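Copper-transporting ATPase (Sulfolobus solfataricus, PDB 2YJ6) probably couples ATP hydrolysis to the transport of copper across the cell membrane, the crystallised piece being its catalytic nucleotide-binding and phosphorylation part. Local coordinates at residues I28-F33 with G152-I157; T47-D52 with A129-S134; V88-E93 with R100-D105; L202-G207 with V219-G224. The protein carries 1 engineered substitution. All coordinates share one frame; numbering follows the deposited sequence.

How the interactions relate
After the edge strand 14-16, the chain reaches the inner part of the Rossmann-like sheet of the HAD phosphorylation domain at strand 30-34, whose contact with strand 154-158, interaction 1, closes the longest loop. Inside that loop the chain makes the nucleotide-binding domain: strand 45-50 waits for strand 126-134 in interaction 2, and nested within it again lies the short hairpin of interaction 3, at the other edge of the same antiparallel sheet. Back in the first domain, interaction 4 follows in series and extends the sheet of interaction 1, strand 201-205 lying against strand 30-34. None of the loops cross. Centres of interactions 1 and 2 stand 36 Å apart, those of interactions 1 and 4 only 13 Å.

Interaction 1 (I28-F33 with G152-I157); sequences IDTIIF and GLKIII
Lys154 O takes the N-H of Ile31 at 2.8 Å, almost straight at 173°, while the CA of Thr30 also leans on the same oxygen. The ladder continues with Lys154 N on Asp29 O, Ile156 N on Ile31 O and Phe33 N on Ile156 O (3.0 Å), as parallel strands require. Thr30 turns its OG1 beside its own backbone N (chi1 -56°), which brings the hydroxyl within reach of Asp29 OD1, to which it donates from above the carboxylate plane at 2.7 Å. Its CG2 lies alongside the aliphatic chain of Lys154, 4.1 Å from Lys154 CD. A valine here would probably leave Asp29 OD1 without its hydroxyl mate, the carboxylate then resting on the bond of Asp29 OD2 to Lys200 N. On the face of Ile31, Leu153 CG meets Ile31 CG1 at 3.8 Å; farther along, Ile155 CG2 sits at the edge of the Phe33 ring, 4.2 Å from Phe33 CE1. These are neighbouring inner strands of the Rossmann-like HAD phosphorylation domain, running out to Lys35 and Ser159, which bind ATP in this protein. Polar side-chain chemistry is thus confined to the N-terminal end, and backbone bonds with branched aliphatic packing carry the strands toward the site.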
# COMPACT_ATOMS: atom_id res chain seq x y z
N ILE A 28 -24.12 -2.63 6.60
CA ILE A 28 -23.02 -2.98 5.70
C ILE A 28 -23.17 -4.41 5.15
O ILE A 28 -23.41 -5.35 5.91
CB ILE A 28 -21.64 -2.88 6.41
CG1 ILE A 28 -21.36 -1.44 6.85
CG2 ILE A 28 -20.53 -3.32 5.48
CD1 ILE A 28 -21.18 -0.49 5.70
N ASP A 29 -23.00 -4.58 3.84
CA ASP A 29 -22.96 -5.94 3.30
C ASP A 29 -21.66 -6.27 2.55
O ASP A 29 -21.46 -7.42 2.16
CB ASP A 29 -24.16 -6.20 2.40
CG ASP A 29 -24.18 -5.30 1.19
OD1 ASP A 29 -23.40 -5.58 0.25
OD2 ASP A 29 -24.97 -4.32 1.17
N THR A 30 -20.78 -5.28 2.37
CA THR A 30 -19.54 -5.46 1.59
C THR A 30 -18.28 -4.87 2.25
O THR A 30 -18.29 -3.73 2.71
CB THR A 30 -19.67 -4.87 0.17
OG1 THR A 30 -20.79 -5.47 -0.49
CG2 THR A 30 -18.42 -5.14 -0.65
N ILE A 31 -17.22 -5.66 2.29
CA ILE A 31 -15.93 -5.24 2.83
C ILE A 31 -14.89 -5.12 1.72
O ILE A 31 -14.61 -6.10 1.02
CB ILE A 31 -15.37 -6.28 3.79
CG1 ILE A 31 -16.46 -6.82 4.72
CG2 ILE A 31 -14.18 -5.70 4.56
CD1 ILE A 31 -16.74 -5.94 5.93
N ILE A 32 -14.30 -3.93 1.57
CA ILE A 32 -13.27 -3.71 0.55
C ILE A 32 -11.91 -3.32 1.14
O ILE A 32 -11.80 -2.36 1.88
CB ILE A 32 -13.68 -2.63 -0.45
CG1 ILE A 32 -14.89 -3.11 -1.25
CG2 ILE A 32 -12.49 -2.30 -1.37
CD1 ILE A 32 -15.37 -2.14 -2.28
N PHE A 33 -10.89 -4.09 0.79
CA PHE A 33 -9.53 -3.82 1.22
C PHE A 33 -8.71 -3.17 0.11
O PHE A 33 -8.59 -3.72 -0.99
CB PHE A 33 -8.84 -5.12 1.66
CG PHE A 33 -9.36 -5.68 2.96
CD1 PHE A 33 -10.45 -6.53 2.97
CD2 PHE A 33 -8.76 -5.35 4.16
CE1 PHE A 33 -10.95 -7.04 4.17
CE2 PHE A 33 -9.23 -5.86 5.35
CZ PHE A 33 -10.33 -6.70 5.37
N GLY A 152 -23.16 -12.48 5.80
CA GLY A 152 -22.93 -13.05 4.48
C GLY A 152 -22.02 -12.13 3.70
O GLY A 152 -22.13 -12.03 2.47
N LEU A 153 -21.11 -11.48 4.42
CA LEU A 153 -20.27 -10.41 3.87
C LEU A 153 -19.55 -10.74 2.57
O LEU A 153 -18.85 -11.74 2.48
CB LEU A 153 -19.25 -9.94 4.92
CG LEU A 153 -19.60 -8.70 5.76
CD1 LEU A 153 -20.92 -8.09 5.31
CD2 LEU A 153 -19.62 -9.00 7.25
N LYS A 154 -19.71 -9.88 1.57
CA LYS A 154 -18.91 -9.95 0.35
C LYS A 154 -17.53 -9.29 0.56
O LYS A 154 -17.44 -8.17 1.06
CB LYS A 154 -19.65 -9.25 -0.79
CG LYS A 154 -18.94 -9.29 -2.12
CD LYS A 154 -19.55 -8.29 -3.10
CE LYS A 154 -20.84 -8.79 -3.73
NZ LYS A 154 -20.58 -9.60 -4.96
N ILE A 155 -16.46 -9.99 0.19
CA ILE A 155 -15.11 -9.46 0.39
C ILE A 155 -14.33 -9.26 -0.92
O ILE A 155 -14.34 -10.12 -1.80
CB ILE A 155 -14.32 -10.32 1.38
CG1 ILE A 155 -15.10 -10.44 2.69
CG2 ILE A 155 -12.94 -9.73 1.62
CD1 ILE A 155 -14.36 -11.17 3.78
N ILE A 156 -13.67 -8.11 -1.03
CA ILE A 156 -13.07 -7.68 -2.29
C ILE A 156 -11.71 -7.01 -2.08
O ILE A 156 -11.52 -6.25 -1.13
CB ILE A 156 -14.00 -6.68 -3.02
CG1 ILE A 156 -15.32 -7.35 -3.41
CG2 ILE A 156 -13.31 -6.12 -4.27
CD1 ILE A 156 -16.31 -6.42 -4.08
N ILE A 157 -10.77 -7.30 -2.98
CA ILE A 157 -9.44 -6.70 -2.89
C ILE A 157 -9.16 -5.77 -4.05
O ILE A 157 -9.37 -6.13 -5.21
CB ILE A 157 -8.33 -7.76 -2.78
CG1 ILE A 157 -8.49 -8.54 -1.47
CG2 ILE A 157 -6.96 -7.12 -2.86
CD1 ILE A 157 -7.40 -9.51 -1.20

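Interaction 2 (T47-D52 with A129-S134); sequences TQFIGD and ASFNIS. With A99 (5'-O-[(S)-hydroxy{[(R)-hydroxy({(S)-hydroxy[(1S)-1-(2-nitrophenyl)ethoxy]phosphoryl}oxy)phosphoryl]oxy}phosphoryl]adenosine), chain C.
Backbone hydrogen bonds pair Ile50 with Ser130 in both directions: Ile50 N reaches Ser130 O at 2.9 Å, and Ser130 N returns to Ile50 O. Farther along, Asn132 N donates its N-H to Gln48 O, while Asn132 O takes Thr47 N at 2.8 Å, with weak, longer bonds from Gln48 N and Thr47 OG1. Thr47 and Gln48 both facing Asn132 make a classic beta bulge, set in the edge strand of the antiparallel sheet of the nucleotide-binding domain. Among the aromatic contacts, Phe49 lays its CD1 over one face of the Phe131 ring, 3.4 Å from Phe131 CE2, the planes 41° apart. Phe49 CG lies anti to the backbone N (chi1 174°), which carries the ring along the strand until Phe49 CE1 meets Ala129 CB at 3.8 Å; Leu56 of helix 53-63 packs on both rings. On the other side of the sheet the side chains of Gln48 and Asn132 run alongside each other with their amide planes turned 47° apart, but Gln48 NE2 and Asn132 ND2, 3.3 Å apart, are both donors and form no bond. Next to them Thr47 CG2 touches Ser134 OG at 3.5 Å. Toward the ligand, Ile133 CG2 comes within 4.0 Å of A99 O'M, an oxygen of the nitrophenyl cage.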
# COMPACT_ATOMS: atom_id res chain seq x y z
N THR A 47 14.06 -7.86 -3.39
CA THR A 47 14.09 -9.33 -3.39
C THR A 47 15.12 -9.94 -4.35
O THR A 47 15.47 -11.11 -4.22
CB THR A 47 12.69 -9.94 -3.65
OG1 THR A 47 12.25 -9.59 -4.97
CG2 THR A 47 11.68 -9.39 -2.63
N GLN A 48 15.59 -9.14 -5.31
CA GLN A 48 16.61 -9.56 -6.27
C GLN A 48 17.31 -8.34 -6.90
O GLN A 48 16.67 -7.35 -7.26
CB GLN A 48 15.97 -10.44 -7.37
CG GLN A 48 16.92 -10.92 -8.48
CD GLN A 48 16.21 -11.72 -9.59
OE1 GLN A 48 15.89 -12.91 -9.41
NE2 GLN A 48 15.96 -11.08 -10.72
N PHE A 49 18.64 -8.41 -7.02
CA PHE A 49 19.42 -7.48 -7.83
C PHE A 49 20.24 -8.22 -8.89
O PHE A 49 20.96 -9.17 -8.57
CB PHE A 49 20.38 -6.66 -6.97
CG PHE A 49 21.33 -5.78 -7.77
CD1 PHE A 49 20.87 -4.68 -8.46
CD2 PHE A 49 22.71 -6.04 -7.77
CE1 PHE A 49 21.77 -3.85 -9.19
CE2 PHE A 49 23.61 -5.23 -8.50
CZ PHE A 49 23.14 -4.13 -9.20
N ILE A 50 20.15 -7.78 -10.13
CA ILE A 50 21.02 -8.31 -11.17
C ILE A 50 21.97 -7.25 -11.70
O ILE A 50 21.53 -6.28 -12.29
CB ILE A 50 20.23 -8.83 -12.38
CG1 ILE A 50 19.10 -9.77 -11.93
CG2 ILE A 50 21.19 -9.51 -13.38
CD1 ILE A 50 18.88 -10.91 -12.87
N GLY A 51 23.27 -7.48 -11.52
CA GLY A 51 24.32 -6.60 -12.04
C GLY A 51 25.55 -6.76 -11.15
O GLY A 51 25.54 -7.57 -10.22
N ASP A 52 26.62 -6.02 -11.40
CA ASP A 52 27.78 -6.14 -10.51
C ASP A 52 27.88 -4.99 -9.50
O ASP A 52 27.06 -4.05 -9.55
CB ASP A 52 29.09 -6.27 -11.28
CG ASP A 52 29.51 -4.97 -11.94
OD1 ASP A 52 29.08 -3.89 -11.48
OD2 ASP A 52 30.27 -5.04 -12.93
N ALA A 129 21.59 -2.91 -15.30
CA ALA A 129 21.27 -3.66 -14.08
C ALA A 129 19.80 -3.48 -13.73
O ALA A 129 19.17 -2.57 -14.25
CB ALA A 129 22.16 -3.21 -12.91
N SER A 130 19.24 -4.36 -12.89
CA SER A 130 17.83 -4.24 -12.46
C SER A 130 17.58 -4.76 -11.05
O SER A 130 18.40 -5.52 -10.47
CB SER A 130 16.89 -4.95 -13.46
OG SER A 130 17.26 -6.31 -13.64
N PHE A 131 16.45 -4.35 -10.48
CA PHE A 131 15.99 -4.82 -9.18
C PHE A 131 14.56 -5.38 -9.26
O PHE A 131 13.76 -4.95 -10.08
CB PHE A 131 15.91 -3.68 -8.16
CG PHE A 131 17.21 -3.03 -7.79
CD1 PHE A 131 17.70 -1.96 -8.51
CD2 PHE A 131 17.88 -3.42 -6.64
CE1 PHE A 131 18.87 -1.34 -8.15
CE2 PHE A 131 19.06 -2.80 -6.26
CZ PHE A 131 19.56 -1.74 -7.01
N ASN A 132 14.25 -6.31 -8.37
CA ASN A 132 12.87 -6.65 -8.06
C ASN A 132 12.56 -6.28 -6.62
O ASN A 132 13.33 -6.59 -5.72
CB ASN A 132 12.59 -8.13 -8.29
CG ASN A 132 12.51 -8.48 -9.75
OD1 ASN A 132 11.95 -7.72 -10.54
ND2 ASN A 132 13.09 -9.61 -10.12
N ILE A 133 11.42 -5.63 -6.43
CA ILE A 133 11.04 -5.04 -5.15
C ILE A 133 9.67 -5.54 -4.70
O ILE A 133 8.75 -5.63 -5.52
CB ILE A 133 11.02 -3.51 -5.28
CG1 ILE A 133 12.45 -3.01 -5.43
CG2 ILE A 133 10.34 -2.87 -4.09
CD1 ILE A 133 12.56 -1.53 -5.65
N SER A 134 9.54 -5.87 -3.41
CA SER A 134 8.28 -6.39 -2.85
C SER A 134 7.87 -5.76 -1.52
O SER A 134 8.67 -5.09 -0.87
CB SER A 134 8.36 -7.91 -2.66
OG SER A 134 8.55 -8.56 -3.90
C' A99 C . 6.12 1.60 -3.71
N1 A99 C . 13.77 5.53 -7.79
C2 A99 C . 13.47 4.58 -8.70
N3 A99 C . 12.26 4.46 -9.26
C4 A99 C . 11.25 5.31 -8.91
C5 A99 C . 11.50 6.36 -7.91
C6 A99 C . 12.87 6.43 -7.34
N6 A99 C . 13.21 7.37 -6.42
N7 A99 C . 10.35 7.04 -7.76
C8 A99 C . 9.44 6.47 -8.59
N9 A99 C . 9.97 5.44 -9.27
PA A99 C . 4.92 6.71 -7.97
PB A99 C . 4.39 4.96 -5.85
PG A99 C . 4.22 2.14 -5.56
O'L A99 C . 6.19 -1.11 -4.45
O'M A99 C . 6.53 -2.54 -2.93
C1' A99 C . 5.14 -1.09 -1.12
O1A A99 C . 3.65 6.12 -8.54
C1B A99 C . 9.27 4.60 -10.27
O1B A99 C . 4.63 5.42 -4.43
O1G A99 C . 3.22 2.52 -4.49
C2' A99 C . 5.63 -0.56 -2.30
N2' A99 C . 6.14 -1.44 -3.27
O2' A99 C . 8.72 2.28 -10.41
O2A A99 C . 4.96 8.14 -7.52
C2B A99 C . 8.61 3.43 -9.57
O2B A99 C . 3.00 5.00 -6.45
O2G A99 C . 5.39 1.24 -4.90
C3' A99 C . 5.61 0.91 -2.49
O3' A99 C . 6.30 2.70 -9.48
O3A A99 C . 5.42 5.79 -6.76
C3B A99 C . 7.16 3.84 -9.41
O3B A99 C . 5.01 3.47 -6.03
O3G A99 C . 3.72 1.43 -6.80
C4' A99 C . 5.10 1.70 -1.46
O4' A99 C . 8.22 5.38 -10.87
C4B A99 C . 6.94 4.81 -10.57
C5' A99 C . 4.61 1.12 -0.30
O5' A99 C . 6.14 6.45 -8.99
C5B A99 C . 5.90 5.88 -10.28
C6' A99 C . 4.64 -0.26 -0.14
CM' A99 C . 6.14 3.10 -3.44

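Interaction 3 (V88-E93 with R100-D105); sequences VKDFKE and RGKISD
Val88-Lys92 and Arg100-Ile103 run antiparallel, their end-to-end directions 161° apart, with a beta bulge between the Lys89-Lys102 and Lys92-Arg100 pairs where the register slips by one. This is a beta hairpin, and strand 89-92 forms one edge of the antiparallel sheet of the nucleotide-binding domain. Lys89 and Lys102 exchange backbone bonds in both directions, Lys89 N meeting Lys102 O at 3.2 Å. Past the bulge, Lys92 N donates to Arg100 O at 2.8 Å, and the return bond from Arg100 N is weak because it is strongly bent. Asp90, with phi and psi both near +36°, turns the corner, and its carbonyl is thereby presented to the guanidinium: Arg100 NH2 reaches Asp90 O at 3.0 Å, a weak bond. The carboxylate of Asp90 runs alongside Lys102 instead, making a long salt bridge from Asp90 OD2 to Lys102 NZ at 3.6 Å. Beneath the strands, Val88 CG2 packs on Ile103 CD1 at 3.9 Å, and Val88 CG1 lies against Gly101 CA. Helix 53-63 lies against this side, meeting Val88, Phe91 and Ile103. The Phe91 ring packs on Val62 and Leu65, its side chain about 7 Å from the bound nucleotide analogue at the nearest atoms, while Phe91 CD1 passes 3.4 Å from Arg100 O. Lys92 bends at the end of its chain and brings together two like charges that would probably repel, its ammonium hanging over one face of the Arg100 guanidinium with Lys92 NZ 3.1 Å from Arg100 NH2.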
# COMPACT_ATOMS: atom_id res chain seq x y z
N VAL A 88 27.62 12.64 -5.47
CA VAL A 88 26.80 12.88 -6.66
C VAL A 88 26.64 14.38 -6.98
O VAL A 88 26.73 15.22 -6.08
CB VAL A 88 25.40 12.25 -6.47
CG1 VAL A 88 24.47 12.65 -7.61
CG2 VAL A 88 25.51 10.73 -6.32
N LYS A 89 26.40 14.70 -8.25
CA LYS A 89 26.07 16.07 -8.67
C LYS A 89 24.79 16.10 -9.50
O LYS A 89 24.17 15.07 -9.76
CB LYS A 89 27.21 16.68 -9.50
CG LYS A 89 28.59 16.34 -8.97
CD LYS A 89 29.65 17.13 -9.70
CE LYS A 89 29.96 18.42 -8.96
NZ LYS A 89 30.47 18.15 -7.58
N ASP A 90 24.41 17.30 -9.91
CA ASP A 90 23.23 17.52 -10.75
C ASP A 90 22.05 16.59 -10.47
O ASP A 90 21.33 16.19 -11.38
CB ASP A 90 23.61 17.49 -12.22
CG ASP A 90 24.55 18.62 -12.60
OD1 ASP A 90 24.56 19.66 -11.90
OD2 ASP A 90 25.29 18.48 -13.60
N PHE A 91 21.85 16.26 -9.20
CA PHE A 91 20.77 15.37 -8.82
C PHE A 91 19.43 15.89 -9.32
O PHE A 91 19.21 17.09 -9.39
CB PHE A 91 20.74 15.20 -7.30
CG PHE A 91 19.55 14.42 -6.82
CD1 PHE A 91 19.53 13.04 -6.91
CD2 PHE A 91 18.46 15.07 -6.27
CE1 PHE A 91 18.44 12.32 -6.47
CE2 PHE A 91 17.36 14.37 -5.83
CZ PHE A 91 17.35 12.99 -5.93
N LYS A 92 18.52 14.98 -9.66
CA LYS A 92 17.17 15.37 -10.02
C LYS A 92 16.20 14.22 -9.84
O LYS A 92 16.42 13.12 -10.34
CB LYS A 92 17.11 15.91 -11.45
CG LYS A 92 15.70 15.96 -12.03
CD LYS A 92 15.57 17.03 -13.11
CE LYS A 92 16.85 17.22 -13.91
NZ LYS A 92 17.23 16.01 -14.72
N GLU A 93 15.13 14.47 -9.11
CA GLU A 93 14.11 13.47 -8.91
C GLU A 93 12.86 13.90 -9.64
O GLU A 93 12.04 14.65 -9.12
CB GLU A 93 13.82 13.29 -7.41
CG GLU A 93 12.86 12.15 -7.10
CD GLU A 93 12.72 11.89 -5.60
OE1 GLU A 93 13.57 12.38 -4.83
OE2 GLU A 93 11.75 11.19 -5.21
N ARG A 100 17.83 10.85 -10.90
CA ARG A 100 19.02 10.97 -11.73
C ARG A 100 20.14 11.81 -11.14
O ARG A 100 19.91 12.65 -10.28
CB ARG A 100 18.65 11.53 -13.10
CG ARG A 100 19.77 11.40 -14.13
CD ARG A 100 19.78 12.57 -15.09
NE ARG A 100 19.82 13.84 -14.38
CZ ARG A 100 20.31 14.96 -14.90
NH1 ARG A 100 20.79 14.96 -16.14
NH2 ARG A 100 20.31 16.08 -14.18
N GLY A 101 21.35 11.59 -11.64
CA GLY A 101 22.53 12.28 -11.15
C GLY A 101 23.78 11.94 -11.96
O GLY A 101 23.73 11.14 -12.88
N LYS A 102 24.91 12.54 -11.59
CA LYS A 102 26.15 12.37 -12.35
C LYS A 102 27.30 11.96 -11.45
O LYS A 102 27.43 12.47 -10.34
CB LYS A 102 26.50 13.66 -13.10
CG LYS A 102 27.87 13.66 -13.78
CD LYS A 102 28.19 15.01 -14.43
CE LYS A 102 27.29 15.30 -15.63
NZ LYS A 102 25.84 15.38 -15.29
N ILE A 103 28.14 11.05 -11.94
CA ILE A 103 29.27 10.51 -11.18
C ILE A 103 30.41 10.13 -12.12
O ILE A 103 30.21 9.39 -13.08
CB ILE A 103 28.90 9.22 -10.40
CG1 ILE A 103 27.60 9.42 -9.60
CG2 ILE A 103 30.06 8.78 -9.51
CD1 ILE A 103 27.25 8.25 -8.70
N SER A 104 31.61 10.61 -11.82
CA SER A 104 32.78 10.31 -12.64
C SER A 104 32.50 10.54 -14.12
O SER A 104 32.92 9.74 -14.97
CB SER A 104 33.25 8.87 -12.42
OG SER A 104 33.70 8.66 -11.09
N ASP A 105 31.78 11.61 -14.43
CA ASP A 105 31.43 11.96 -15.81
C ASP A 105 30.28 11.12 -16.41
O ASP A 105 29.81 11.42 -17.51
CB ASP A 105 32.67 11.91 -16.72
CG ASP A 105 33.61 13.09 -16.49
OD1 ASP A 105 33.12 14.24 -16.38
OD2 ASP A 105 34.85 12.88 -16.41

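Interaction 4 (L202-G207 with V219-G224); sequences LMIGDG and VSVAMG
Leu202 packs against Val219 and Val221 atom by atom. Its CB lies 3.9 Å from Val219 O; its CG closes to 3.5 Å on the same oxygen. With CG anti to the backbone N (chi1 -174°), the two methyls are sent along the neighbouring strand: Leu202 CD1 meets Val219 CG1 at 3.6 Å, and Leu202 CD2 reaches forward to Val221 CG2 at 4.1 Å. Cutting this side chain back to an alanine here takes away CG and both methyls and is likely to leave a gap beside Val219 CG1 and Val221 CG2. Beneath these side chains the backbones run parallel: Met203 N donates to Val219 O, Val221 N to Met203 O at 2.8 Å, and Gly205 N to Val221 O, the last nearly along the carbonyl axis (176°). Strand 201-205, helix 211-216 and strand 219-223 make a beta-alpha-beta unit of the HAD phosphorylation domain, and Gly205, Asp206 and Gly207 open the GDGxND signature of P-type ATPases at its turn. Leu214 of that helix packs on Met203 and Ser220, on the face away from Leu202. One step along the Leu202 face, Ile204 and Val221 run alongside each other, with Ile204 CG1 3.8 Å from Val221 CB. The Asp206 carboxylate turns to the loop that follows, where Asp206 OD1 accepts from Val208 N. The ladder ends in a weak bond from Met223 N to Gly205 O, and Met223 CG rests 3.5 Å from that same Gly205 O.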
# COMPACT_ATOMS: atom_id res chain seq x y z
N LEU A 202 -18.36 -0.91 3.24
CA LEU A 202 -17.32 -0.50 4.18
C LEU A 202 -15.91 -0.71 3.57
O LEU A 202 -15.58 -1.80 3.07
CB LEU A 202 -17.46 -1.25 5.50
CG LEU A 202 -16.49 -0.74 6.57
CD1 LEU A 202 -17.05 -0.92 7.97
CD2 LEU A 202 -15.12 -1.42 6.43
N MET A 203 -15.10 0.35 3.59
CA MET A 203 -13.78 0.33 2.95
C MET A 203 -12.67 0.74 3.92
O MET A 203 -12.83 1.70 4.66
CB MET A 203 -13.73 1.22 1.70
CG MET A 203 -12.31 1.33 1.12
SD MET A 203 -12.07 2.32 -0.37
CE MET A 203 -12.47 1.12 -1.62
N ILE A 204 -11.58 -0.02 3.89
CA ILE A 204 -10.38 0.25 4.68
C ILE A 204 -9.20 0.60 3.76
O ILE A 204 -8.90 -0.15 2.84
CB ILE A 204 -10.00 -0.99 5.52
CG1 ILE A 204 -11.20 -1.48 6.35
CG2 ILE A 204 -8.82 -0.69 6.43
CD1 ILE A 204 -11.36 -2.97 6.39
N GLY A 205 -8.55 1.74 4.00
CA GLY A 205 -7.41 2.17 3.20
C GLY A 205 -6.37 2.88 4.05
O GLY A 205 -6.39 2.73 5.26
N ASP A 206 -5.46 3.65 3.46
CA ASP A 206 -4.57 4.46 4.30
C ASP A 206 -4.64 5.99 4.08
O ASP A 206 -5.58 6.63 4.55
CB ASP A 206 -3.12 3.94 4.31
CG ASP A 206 -2.46 3.98 2.95
OD1 ASP A 206 -2.81 4.87 2.15
OD2 ASP A 206 -1.59 3.12 2.69
N GLY A 207 -3.66 6.58 3.40
CA GLY A 207 -3.69 8.02 3.17
C GLY A 207 -3.27 8.48 1.78
O GLY A 207 -3.07 9.68 1.56
N VAL A 219 -19.13 3.54 4.90
CA VAL A 219 -18.36 3.64 6.13
C VAL A 219 -16.87 3.52 5.80
O VAL A 219 -16.44 2.50 5.26
CB VAL A 219 -18.72 2.54 7.16
CG1 VAL A 219 -17.72 2.56 8.33
CG2 VAL A 219 -20.16 2.71 7.67
N SER A 220 -16.09 4.55 6.12
CA SER A 220 -14.68 4.54 5.83
C SER A 220 -13.83 4.25 7.07
O SER A 220 -14.13 4.75 8.16
CB SER A 220 -14.26 5.86 5.17
OG SER A 220 -14.69 6.97 5.93
N VAL A 221 -12.79 3.44 6.88
CA VAL A 221 -11.80 3.14 7.92
C VAL A 221 -10.36 3.46 7.45
O VAL A 221 -9.89 2.93 6.43
CB VAL A 221 -11.84 1.66 8.37
CG1 VAL A 221 -10.76 1.39 9.45
CG2 VAL A 221 -13.24 1.25 8.87
N ALA A 222 -9.67 4.32 8.20
CA ALA A 222 -8.28 4.69 7.90
C ALA A 222 -7.28 4.16 8.95
O ALA A 222 -7.56 4.18 10.15
CB ALA A 222 -8.16 6.20 7.78
N MET A 223 -6.11 3.71 8.50
CA MET A 223 -5.02 3.31 9.42
C MET A 223 -4.44 4.50 10.19
O MET A 223 -4.46 5.64 9.70
CB MET A 223 -3.89 2.61 8.65
CG MET A 223 -4.36 1.46 7.78
SD MET A 223 -5.06 0.06 8.70
CE MET A 223 -3.73 -0.31 9.84
N GLY A 224 -3.93 4.24 11.39
CA GLY A 224 -3.35 5.28 12.23
C GLY A 224 -2.11 5.91 11.62
O GLY A 224 -1.79 7.07 11.88